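Local coordinates for putative transcriptional regulator TRANSCRIPTION REGULATOR protein (Rhizobium meliloti, PDB 5NLA), which binds the second messenger c-di-GMP and activates transcription to regulate extracellular polysaccharide production, probably through sequence-specific DNA binding, at residues E218-P221 / R222-T226; W92-G95 / D96-I99; R257-H260 / L261-S265; Y109-Q113 / T114-S118; G292-L295 / N296-R300. All coordinates share one frame; numbering follows the deposited sequence.

Contact 1 (E218-P221 / R222-T226); sequences EEVP and RIVRT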
# COMPACT_ATOMS: atom_id res chain seq x y z
N GLU A 218 -16.45 7.87 -15.50
CA GLU A 218 -16.67 9.29 -15.22
C GLU A 218 -16.55 9.59 -13.74
O GLU A 218 -15.96 10.59 -13.35
CB GLU A 218 -18.08 9.69 -15.64
CG GLU A 218 -18.17 10.57 -16.87
CD GLU A 218 -19.47 11.32 -16.93
OE1 GLU A 218 -20.28 11.18 -15.99
OE2 GLU A 218 -19.70 12.07 -17.90
N GLU A 219 -17.14 8.74 -12.93
CA GLU A 219 -17.12 8.87 -11.49
C GLU A 219 -15.78 8.69 -10.81
O GLU A 219 -15.43 9.38 -9.86
CB GLU A 219 -18.15 7.92 -10.93
CG GLU A 219 -19.36 7.84 -11.83
CD GLU A 219 -20.61 7.42 -11.10
OE1 GLU A 219 -20.50 6.95 -9.95
OE2 GLU A 219 -21.70 7.53 -11.69
N VAL A 220 -15.00 7.75 -11.30
CA VAL A 220 -13.77 7.42 -10.62
C VAL A 220 -12.88 8.55 -10.20
O VAL A 220 -12.51 8.63 -9.05
CB VAL A 220 -12.89 6.57 -11.52
CG1 VAL A 220 -11.54 6.38 -10.89
CG2 VAL A 220 -13.55 5.25 -11.82
N PRO A 221 -12.61 9.48 -11.07
CA PRO A 221 -11.68 10.49 -10.56
C PRO A 221 -12.18 11.24 -9.32
O PRO A 221 -11.35 11.56 -8.46
CB PRO A 221 -11.49 11.44 -11.74
CG PRO A 221 -12.69 11.23 -12.59
CD PRO A 221 -13.01 9.78 -12.46
N ARG A 222 -13.49 11.48 -9.21
CA ARG A 222 -14.05 12.13 -8.01
C ARG A 222 -14.07 11.19 -6.80
O ARG A 222 -13.84 11.64 -5.68
CB ARG A 222 -15.42 12.80 -8.25
CG ARG A 222 -16.71 12.01 -7.96
CD ARG A 222 -17.78 12.90 -7.32
NE ARG A 222 -19.16 12.49 -7.61
CZ ARG A 222 -19.84 12.79 -8.72
NH1 ARG A 222 -19.30 13.51 -9.70
NH2 ARG A 222 -21.09 12.35 -8.85
N ILE A 223 -14.32 9.90 -7.02
CA ILE A 223 -14.23 8.90 -5.95
C ILE A 223 -12.82 8.94 -5.37
O ILE A 223 -12.65 9.04 -4.15
CB ILE A 223 -14.59 7.46 -6.42
CG1 ILE A 223 -16.07 7.36 -6.77
CG2 ILE A 223 -14.28 6.43 -5.33
CD1 ILE A 223 -16.46 6.11 -7.53
N VAL A 224 -11.82 8.88 -6.25
CA VAL A 224 -10.42 8.89 -5.83
C VAL A 224 -10.12 10.14 -5.00
O VAL A 224 -9.43 10.06 -3.99
CB VAL A 224 -9.44 8.84 -7.03
CG1 VAL A 224 -7.98 8.90 -6.55
CG2 VAL A 224 -9.68 7.58 -7.87
N ARG A 225 -10.67 11.27 -5.42
CA ARG A 225 -10.44 12.54 -4.74
C ARG A 225 -11.04 12.59 -3.32
O ARG A 225 -10.37 13.06 -2.40
CB ARG A 225 -10.92 13.73 -5.59
CG ARG A 225 -9.98 14.91 -5.51
CD ARG A 225 -10.26 16.00 -6.54
NE ARG A 225 -9.08 16.84 -6.71
CZ ARG A 225 -9.07 18.14 -6.99
NH1 ARG A 225 -10.19 18.85 -7.15
NH2 ARG A 225 -7.89 18.77 -7.10
N THR A 226 -12.27 12.08 -3.12
CA THR A 226 -12.88 12.15 -1.77
C THR A 226 -12.21 11.12 -0.85
O THR A 226 -12.05 11.38 0.34
CB THR A 226 -14.45 12.07 -1.69
OG1 THR A 226 -14.88 10.89 -0.99
CG2 THR A 226 -15.14 12.14 -3.04
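The opening turns of the alpha-helix 220-234 bring Val220 against Val224 and Glu219 over Ile223, one turn further along in each case. Valine meets valine through methyls: CG1 of Val220, held anti to its own backbone N (chi1 173°), lies 3.7 Å from CG2 of Val224, and the two side chains slant across one another. Under this pair the Val224 N to Val220 O bond is almost perfectly straight at 2.9 Å (177° at the hydrogen). Glu219 O is approached by two amides. Ile223 N makes the sound bond at 3.1 Å, whereas Arg222 N comes in at a poor angle (122°) and gives only a weak one. Next along, Arg225 N reaches Pro221 O at 3.1 Å from a direction tilted out of the carbonyl plane. Pro221 itself has no N-H to offer, a small cost this close to the start of a helix, where no earlier turn would receive it. On the polar flank OE1 of Glu219 stays 5.5 Å from NH2 of Arg222, so any attraction between these opposite charges is likely to be diffuse. The aliphatic flank has firmer neighbours: Val220 and Ile223 rest on Leu94 of strand 88-94, and Ile223 also packs on Tyr204 and Met208 of helix 196-211. The pattern is that of an amphipathic helix at its N-terminal end, with i to i+4 backbone bonds, a proline in the opening turn, an apolar stripe against sheet and helix, and charged side chains on the outer surface.

Contact 2 (W92-G95 / D96-I99); sequences WHLG and DLLI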
# COMPACT_ATOMS: atom_id res chain seq x y z
N TRP A 92 -9.80 -4.41 -7.51
CA TRP A 92 -10.41 -3.42 -8.41
C TRP A 92 -9.44 -2.26 -8.59
O TRP A 92 -8.91 -1.75 -7.60
CB TRP A 92 -11.72 -2.88 -7.83
CG TRP A 92 -12.65 -3.92 -7.28
CD1 TRP A 92 -12.53 -4.58 -6.08
CD2 TRP A 92 -13.84 -4.41 -7.88
NE1 TRP A 92 -13.58 -5.45 -5.91
CE2 TRP A 92 -14.39 -5.38 -7.00
CE3 TRP A 92 -14.50 -4.14 -9.09
CZ2 TRP A 92 -15.57 -6.07 -7.29
CZ3 TRP A 92 -15.68 -4.84 -9.38
CH2 TRP A 92 -16.20 -5.79 -8.48
N HIS A 93 -9.22 -1.85 -9.85
CA HIS A 93 -8.39 -0.69 -10.18
C HIS A 93 -9.29 0.50 -10.41
O HIS A 93 -10.05 0.52 -11.37
CB HIS A 93 -7.59 -0.96 -11.47
CG HIS A 93 -6.65 -2.12 -11.37
ND1 HIS A 93 -7.04 -3.42 -11.66
CD2 HIS A 93 -5.35 -2.19 -11.02
CE1 HIS A 93 -6.01 -4.23 -11.48
NE2 HIS A 93 -4.97 -3.51 -11.10
N LEU A 94 -9.25 1.46 -9.51
CA LEU A 94 -9.98 2.67 -9.74
C LEU A 94 -8.84 3.50 -10.24
O LEU A 94 -8.24 4.23 -9.48
CB LEU A 94 -10.46 3.25 -8.44
CG LEU A 94 -11.73 2.63 -7.91
CD1 LEU A 94 -12.18 3.43 -6.72
CD2 LEU A 94 -12.77 2.70 -9.01
N GLY A 95 -8.56 3.44 -11.52
CA GLY A 95 -7.42 4.15 -12.03
C GLY A 95 -6.18 3.64 -11.33
O GLY A 95 -5.90 2.46 -11.31
N ASP A 96 -5.39 4.57 -10.82
CA ASP A 96 -4.17 4.29 -10.08
C ASP A 96 -4.33 3.62 -8.71
O ASP A 96 -3.58 2.73 -8.35
CB ASP A 96 -3.37 5.58 -9.96
CG ASP A 96 -4.24 6.81 -10.05
OD1 ASP A 96 -5.37 6.76 -9.53
OD2 ASP A 96 -3.80 7.80 -10.65
N LEU A 97 -5.31 4.10 -7.96
CA LEU A 97 -5.67 3.60 -6.63
C LEU A 97 -6.30 2.20 -6.72
O LEU A 97 -7.29 2.00 -7.42
CB LEU A 97 -6.65 4.60 -5.98
CG LEU A 97 -7.23 4.34 -4.59
CD1 LEU A 97 -7.75 5.63 -3.97
CD2 LEU A 97 -8.33 3.30 -4.63
N LEU A 98 -5.71 1.24 -5.99
CA LEU A 98 -6.15 -0.16 -5.99
C LEU A 98 -6.97 -0.49 -4.74
O LEU A 98 -6.49 -0.32 -3.60
CB LEU A 98 -4.94 -1.10 -6.09
CG LEU A 98 -5.25 -2.61 -6.21
CD1 LEU A 98 -5.73 -2.97 -7.60
CD2 LEU A 98 -4.06 -3.48 -5.86
N ILE A 99 -8.19 -0.98 -4.95
CA ILE A 99 -9.04 -1.52 -3.89
C ILE A 99 -8.85 -3.04 -3.87
O ILE A 99 -8.99 -3.69 -4.91
CB ILE A 99 -10.55 -1.27 -4.13
CG1 ILE A 99 -10.82 0.18 -4.55
CG2 ILE A 99 -11.36 -1.67 -2.90
CD1 ILE A 99 -10.51 1.19 -3.47
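On one face of the strand pair Leu98 CD1 lies over the imidazole of His93, 3.7 Å from the ring centroid and 22° from its normal, a CH-pi contact. With CG of Leu98 anti to the backbone N (chi1 -175°), the two side chains run alongside each other and the methyl settles above the ring, displaced to the CD2 and NE2 rim. The opposite face carries the more buried apolar cluster: Leu94 CD1 meets Ile99 CG1 at 4.1 Å, and CB of Trp92 stands 4.2 Å from CB of Ile99. Both leucine and isoleucine are buried there under Met208 of helix 196-211, and Leu97 on the same face touches Ile227 of helix 220-234. The indole leads off from this cluster, its edge near Ile99 O, with NE1 bonded to Gln101 and the ring in a cation-pi contact with Arg48. Backbone bonds knit the strands into an antiparallel hairpin: Trp92 N to Ile99 O at 2.8 Å and Ile99 N to Trp92 O at 2.9 Å close one hydrogen-bonded pair, and Leu94 N to Leu97 O at 2.9 Å closes the next. Beyond it a type II' turn reverses the chain, Gly95 taking the positive phi (60°) of its second position. This end is the loose one. Gly95 is exposed, and the carboxylate of Asp96 folds back so that OD1 accepts a weak bond from Leu97 N at 3.1 Å.

Contact 3 (R257-H260 / L261-S265); sequences RYIH and LNLNS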
# COMPACT_ATOMS: atom_id res chain seq x y z
N ARG A 257 9.83 10.58 -3.16
CA ARG A 257 9.80 11.80 -2.36
C ARG A 257 10.78 12.83 -2.91
O ARG A 257 10.42 13.99 -3.12
CB ARG A 257 10.14 11.53 -0.90
CG ARG A 257 9.94 12.75 0.00
CD ARG A 257 10.24 12.46 1.46
NE ARG A 257 11.59 11.96 1.66
CZ ARG A 257 12.06 11.46 2.80
NH1 ARG A 257 11.28 11.39 3.88
NH2 ARG A 257 13.31 11.01 2.88
N TYR A 258 12.03 12.40 -3.12
CA TYR A 258 13.05 13.27 -3.68
C TYR A 258 12.50 13.93 -4.93
O TYR A 258 12.47 15.15 -5.03
CB TYR A 258 14.33 12.51 -3.98
CG TYR A 258 15.43 13.43 -4.44
CD1 TYR A 258 16.23 14.10 -3.51
CD2 TYR A 258 15.64 13.67 -5.79
CE1 TYR A 258 17.22 14.97 -3.93
CE2 TYR A 258 16.62 14.55 -6.22
CZ TYR A 258 17.42 15.20 -5.30
OH TYR A 258 18.40 16.07 -5.75
N ILE A 259 12.03 13.12 -5.87
CA ILE A 259 11.42 13.61 -7.11
C ILE A 259 10.29 14.60 -6.84
O ILE A 259 10.25 15.64 -7.48
CB ILE A 259 10.92 12.45 -8.01
CG1 ILE A 259 12.12 11.79 -8.69
CG2 ILE A 259 9.92 12.92 -9.07
CD1 ILE A 259 11.81 10.45 -9.32
N HIS A 260 9.40 14.28 -5.92
CA HIS A 260 8.27 15.17 -5.59
C HIS A 260 8.75 16.53 -5.13
O HIS A 260 8.23 17.56 -5.57
CB HIS A 260 7.35 14.54 -4.53
CG HIS A 260 6.21 15.42 -4.11
ND1 HIS A 260 4.97 15.37 -4.70
CD2 HIS A 260 6.13 16.39 -3.16
CE1 HIS A 260 4.17 16.26 -4.13
NE2 HIS A 260 4.86 16.89 -3.19
N LEU A 261 9.75 16.54 -4.24
CA LEU A 261 10.29 17.79 -3.70
C LEU A 261 11.07 18.62 -4.73
O LEU A 261 10.97 19.85 -4.74
CB LEU A 261 11.19 17.51 -2.48
CG LEU A 261 10.51 16.91 -1.26
CD1 LEU A 261 11.53 16.69 -0.16
CD2 LEU A 261 9.37 17.78 -0.76
N ASN A 262 11.83 17.95 -5.59
CA ASN A 262 12.73 18.62 -6.52
C ASN A 262 12.27 18.49 -7.97
O ASN A 262 13.10 18.43 -8.90
CB ASN A 262 14.13 18.03 -6.33
CG ASN A 262 14.51 17.92 -4.86
OD1 ASN A 262 14.55 18.92 -4.14
ND2 ASN A 262 14.77 16.70 -4.42
N LEU A 263 10.95 18.48 -8.17
CA LEU A 263 10.36 18.28 -9.49
C LEU A 263 10.65 19.48 -10.40
O LEU A 263 11.00 19.32 -11.57
CB LEU A 263 8.85 18.05 -9.35
CG LEU A 263 8.01 17.55 -10.54
CD1 LEU A 263 7.72 18.66 -11.53
CD2 LEU A 263 8.65 16.36 -11.24
N ASN A 264 10.50 20.68 -9.83
CA ASN A 264 10.69 21.94 -10.56
C ASN A 264 12.15 22.34 -10.70
O ASN A 264 12.46 23.26 -11.47
CB ASN A 264 9.90 23.04 -9.86
CG ASN A 264 8.42 22.74 -9.82
OD1 ASN A 264 7.91 22.17 -8.85
ND2 ASN A 264 7.73 23.08 -10.90
N SER A 265 13.04 21.68 -9.96
CA SER A 265 14.49 21.79 -10.18
C SER A 265 14.86 21.18 -11.54
O SER A 265 14.95 19.96 -11.67
CB SER A 265 15.25 21.09 -9.04
OG SER A 265 16.65 21.10 -9.26
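Asn262 lays its amide over one face of the Tyr258 ring, the two side chains crossing at about a right angle and the amide plane tilted 57° from the ring. It is the nitrogen end that leans in: ND2 sits over the middle of the ring, about equally far from its six carbons, while Asn262 CG stands 4.0 Å above the ring plane, offset toward the rim. The tyrosine is set for this by CG lying anti to its backbone N (chi1 -175°), which sweeps the ring along the helix to the residue one turn on. The main chain joins the same two residues: Asn262 N gives a 2.9 Å bond to Tyr258 O, following Leu261 N to Arg257 O, also 2.9 Å. Asn262 is where helical backbone angles stop, so the tilted amide sits just where the helix ends. At its far end the phenol OH is bonded to Thr272 OG1. With an alanine here the amide of Asn262 would probably be set free to turn, having lost the ring beneath it, and the Thr272 hydroxyl would lose its mate. Elsewhere around the turn the contacts are thin: Ile259 CG2 and Leu263 CD2 are 4.3 Å apart. Those two buried residues join the helix end to its neighbours: Ile259 packs on Ile273 of helix 270-275 and Tyr297 of helix 294-306, and Leu263 lies on Arg301 and Gln305 of the latter.

Contact 4 (Y109-Q113 / T114-S118); sequences YERSQ and TMLRS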
# COMPACT_ATOMS: atom_id res chain seq x y z
N TYR A 109 2.99 -11.78 9.28
CA TYR A 109 3.48 -11.06 8.10
C TYR A 109 4.70 -10.19 8.42
O TYR A 109 4.83 -9.63 9.52
CB TYR A 109 2.36 -10.21 7.48
CG TYR A 109 1.61 -9.32 8.46
CD1 TYR A 109 2.08 -8.06 8.78
CD2 TYR A 109 0.44 -9.77 9.07
CE1 TYR A 109 1.39 -7.25 9.67
CE2 TYR A 109 -0.26 -8.96 9.97
CZ TYR A 109 0.22 -7.69 10.27
OH TYR A 109 -0.45 -6.89 11.18
N GLU A 110 5.60 -10.09 7.46
CA GLU A 110 6.75 -9.18 7.55
C GLU A 110 6.99 -8.52 6.21
O GLU A 110 7.02 -9.19 5.18
CB GLU A 110 8.00 -9.93 8.00
CG GLU A 110 9.19 -9.02 8.25
CD GLU A 110 10.33 -9.69 8.99
OE1 GLU A 110 10.34 -10.94 9.09
OE2 GLU A 110 11.23 -8.97 9.49
N ARG A 111 7.15 -7.20 6.23
CA ARG A 111 7.76 -6.45 5.13
C ARG A 111 9.05 -5.91 5.71
O ARG A 111 9.02 -5.07 6.60
CB ARG A 111 6.85 -5.33 4.68
CG ARG A 111 7.37 -4.56 3.49
CD ARG A 111 6.27 -3.73 2.86
NE ARG A 111 6.77 -2.97 1.71
CZ ARG A 111 7.00 -3.46 0.51
NH1 ARG A 111 6.84 -4.75 0.22
NH2 ARG A 111 7.44 -2.65 -0.44
N SER A 112 10.19 -6.43 5.23
CA SER A 112 11.50 -6.16 5.85
C SER A 112 12.39 -5.14 5.10
O SER A 112 12.14 -4.78 3.95
CB SER A 112 12.25 -7.47 5.99
OG SER A 112 12.57 -7.98 4.72
N GLN A 113 13.47 -4.74 5.77
CA GLN A 113 14.50 -3.88 5.17
C GLN A 113 15.04 -4.49 3.87
O GLN A 113 15.08 -3.82 2.85
CB GLN A 113 15.66 -3.64 6.15
CG GLN A 113 15.26 -2.97 7.47
CD GLN A 113 15.28 -1.44 7.45
OE1 GLN A 113 14.92 -0.79 6.44
NE2 GLN A 113 15.68 -0.85 8.58
N THR A 114 15.39 -5.77 3.92
CA THR A 114 15.91 -6.50 2.76
C THR A 114 14.97 -6.43 1.56
O THR A 114 15.39 -6.21 0.42
CB THR A 114 16.16 -8.00 3.08
OG1 THR A 114 16.93 -8.11 4.28
CG2 THR A 114 16.91 -8.70 1.94
N MET A 115 13.69 -6.64 1.83
CA MET A 115 12.67 -6.55 0.81
C MET A 115 12.62 -5.13 0.26
O MET A 115 12.53 -4.95 -0.95
CB MET A 115 11.31 -6.99 1.38
CG MET A 115 11.23 -8.49 1.76
SD MET A 115 9.72 -8.92 2.64
CE MET A 115 8.60 -8.56 1.32
N LEU A 116 12.73 -4.14 1.14
CA LEU A 116 12.65 -2.71 0.78
C LEU A 116 13.81 -2.12 -0.06
O LEU A 116 13.62 -1.10 -0.76
CB LEU A 116 12.48 -1.87 2.05
CG LEU A 116 11.06 -1.93 2.62
CD1 LEU A 116 11.01 -1.27 4.00
CD2 LEU A 116 10.05 -1.29 1.66
N ARG A 117 14.98 -2.74 0.03
CA ARG A 117 16.14 -2.37 -0.76
C ARG A 117 15.89 -2.47 -2.27
O ARG A 117 16.44 -1.71 -3.05
CB ARG A 117 17.35 -3.27 -0.41
CG ARG A 117 17.89 -3.07 1.00
CD ARG A 117 19.38 -3.36 1.13
NE ARG A 117 19.70 -4.73 1.57
CZ ARG A 117 19.88 -5.80 0.78
NH1 ARG A 117 19.76 -5.74 -0.54
NH2 ARG A 117 20.20 -6.96 1.34
N SER A 118 15.09 -3.45 -2.65
CA SER A 118 14.81 -3.77 -4.04
C SER A 118 13.37 -3.49 -4.45
O SER A 118 13.09 -3.39 -5.64
CB SER A 118 15.10 -5.26 -4.25
OG SER A 118 14.56 -6.06 -3.20
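Ser112 turns OG between its backbone N and carbonyl carbon (chi1 67°), while Met115 has CG beside its own N (chi1 -66°) and runs on extended through chi2, which carries SD back beside the Ser112 N-H; the bend at chi3 only turns CE toward Arg111. Together they make a capping box at the start of helix 113-118, where the chain leaves strand 107-111. Ser112 is the N-cap: its OG accepts a weak bond from Met115 N at 3.4 Å. In return the Ser112 N-H points almost straight at Met115 SD, 3.6 Å away, a weak bond in which sulfur stands in for the more usual carboxylate. The same serine also gives its carbonyl to the first turn, Leu116 N to Ser112 O at 2.9 Å, and Arg117 N follows with Gln113 O at 3.0 Å. Met115 SD further rests 4.0 Å from CA of Arg111, bridging strand and helix. Cut back to an alanine here, the side chain would probably leave Ser112 N-H without its sulfur mate and open a gap beside the Arg111 backbone. The extended, buried Arg111 has its guanidinium gripped by the carbonyls of Leu155, Leu70 and Pro69 and by the hydroxyl of Ser119. Leu116 crosses this arginine at about a right angle, and its CD2 comes to 3.6 Å from NH2 of Arg111.

Contact 5 (G292-L295 / N296-R300); sequences GGVL and NYIRR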
# COMPACT_ATOMS: atom_id res chain seq x y z
N GLY A 292 8.28 2.39 -16.91
CA GLY A 292 8.87 2.99 -18.11
C GLY A 292 10.24 3.66 -17.98
O GLY A 292 10.82 4.02 -19.00
N GLY A 293 10.74 3.82 -16.74
CA GLY A 293 12.04 4.45 -16.48
C GLY A 293 11.93 5.77 -15.74
O GLY A 293 10.85 6.36 -15.68
N VAL A 294 13.04 6.23 -15.17
CA VAL A 294 13.04 7.42 -14.31
C VAL A 294 12.79 8.71 -15.10
O VAL A 294 12.15 9.63 -14.59
CB VAL A 294 14.34 7.54 -13.47
CG1 VAL A 294 15.52 8.07 -14.29
CG2 VAL A 294 14.11 8.43 -12.25
N LEU A 295 13.28 8.77 -16.33
CA LEU A 295 13.05 9.92 -17.20
C LEU A 295 11.60 9.93 -17.63
O LEU A 295 10.94 10.96 -17.54
CB LEU A 295 13.99 9.91 -18.41
CG LEU A 295 15.49 10.15 -18.16
CD1 LEU A 295 16.27 10.03 -19.46
CD2 LEU A 295 15.74 11.51 -17.52
N ASN A 296 11.10 8.79 -18.08
CA ASN A 296 9.69 8.67 -18.47
C ASN A 296 8.76 9.12 -17.34
O ASN A 296 7.77 9.81 -17.56
CB ASN A 296 9.38 7.22 -18.86
CG ASN A 296 8.01 7.06 -19.48
OD1 ASN A 296 7.13 6.39 -18.92
ND2 ASN A 296 7.81 7.69 -20.65
N TYR A 297 9.12 8.74 -16.11
CA TYR A 297 8.35 9.07 -14.92
C TYR A 297 8.37 10.57 -14.59
O TYR A 297 7.33 11.14 -14.25
CB TYR A 297 8.89 8.28 -13.73
CG TYR A 297 8.13 8.50 -12.44
CD1 TYR A 297 6.95 7.80 -12.18
CD2 TYR A 297 8.61 9.39 -11.48
CE1 TYR A 297 6.26 7.99 -10.99
CE2 TYR A 297 7.92 9.59 -10.28
CZ TYR A 297 6.75 8.89 -10.05
OH TYR A 297 6.07 9.10 -8.87
N ILE A 298 9.55 11.18 -14.66
CA ILE A 298 9.69 12.62 -14.38
C ILE A 298 8.91 13.46 -15.42
O ILE A 298 8.28 14.45 -15.06
CB ILE A 298 11.18 13.05 -14.31
CG1 ILE A 298 11.83 12.47 -13.04
CG2 ILE A 298 11.33 14.58 -14.30
CD1 ILE A 298 13.35 12.51 -13.03
N ARG A 299 8.97 13.04 -16.68
CA ARG A 299 8.21 13.69 -17.75
C ARG A 299 6.70 13.58 -17.50
O ARG A 299 5.99 14.58 -17.60
CB ARG A 299 8.59 13.13 -19.14
CG ARG A 299 9.73 13.88 -19.83
CD ARG A 299 11.00 14.03 -18.99
NE ARG A 299 11.98 14.94 -19.62
CZ ARG A 299 13.04 14.59 -20.36
NH1 ARG A 299 13.33 13.31 -20.62
NH2 ARG A 299 13.83 15.54 -20.86
N ARG A 300 6.21 12.39 -17.15
CA ARG A 300 4.80 12.21 -16.80
C ARG A 300 4.40 13.05 -15.59
O ARG A 300 3.31 13.62 -15.56
CB ARG A 300 4.47 10.74 -16.52
CG ARG A 300 3.00 10.49 -16.18
CD ARG A 300 2.52 9.11 -16.62
NE ARG A 300 1.09 8.91 -16.38
CZ ARG A 300 0.09 9.24 -17.21
NH1 ARG A 300 0.31 9.80 -18.41
NH2 ARG A 300 -1.16 8.99 -16.84
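Leu295 and Asn296 carry most of this helix start, with Val294 on the inner side. Leu295 CB lies 4.1 Å from NH1 of Arg299, whose chain is bent at chi2 (53°) and so curls back along the helix instead of reaching straight out. Beneath them Arg299 N bonds to Leu295 O at 3.0 Å. Asn296 faces the preceding loop: its CB sits 3.5 Å from Gly292 O and its OD1 3.9 Å from Gly292 CA. A side chain on Gly292 would probably run into this amide, and its positive phi likewise suits a residue without one, as do the backbone angles of Gly293. Gly293 is the N-cap; it has no side chain to cap with, and its carbonyl takes the ordinary first-turn bond, Tyr297 N to Gly293 O at 3.0 Å. Val294 is buried; its CG2 stands 4.2 Å from CD1 of Ile298, and the matching backbone bond, Ile298 N to Val294 O, measures 3.0 Å. These two apolar residues look onto Ile273 of helix 270-275, and Val294 also touches Leu284 and Phe288 of helix 281-288. Tyr297 presents its ring to Phe288 edge-to-face. A glycine-led helix start that packs its inner stripe on the two preceding short helices fits the AraC-type DNA-binding domain, in which the helix after the first helix-turn-helix unit probably serves as the connector to the second.

Overall arrangement
Contacts 1 and 2 belong together: Val224 in the early part of helix 220-234 packs on Leu97 of the hairpin, so both help enclose one apolar layer beside the seven-stranded sheet. Contacts 3 and 5 form a second touching pair, Ile259 packing on Val294, Tyr297 and Ile298 among the helices of the probable DNA-binding domain. Contact 4 stands apart from all of these, on the five-stranded sheet, its centre about 32 Å from that of contact 1. Chemistry follows place: contact 2 has the largest share of buried residues, contacts 1 and 5 pair an apolar stripe with exposed arginines, and contacts 3 and 4 finish or begin helices with polar groups.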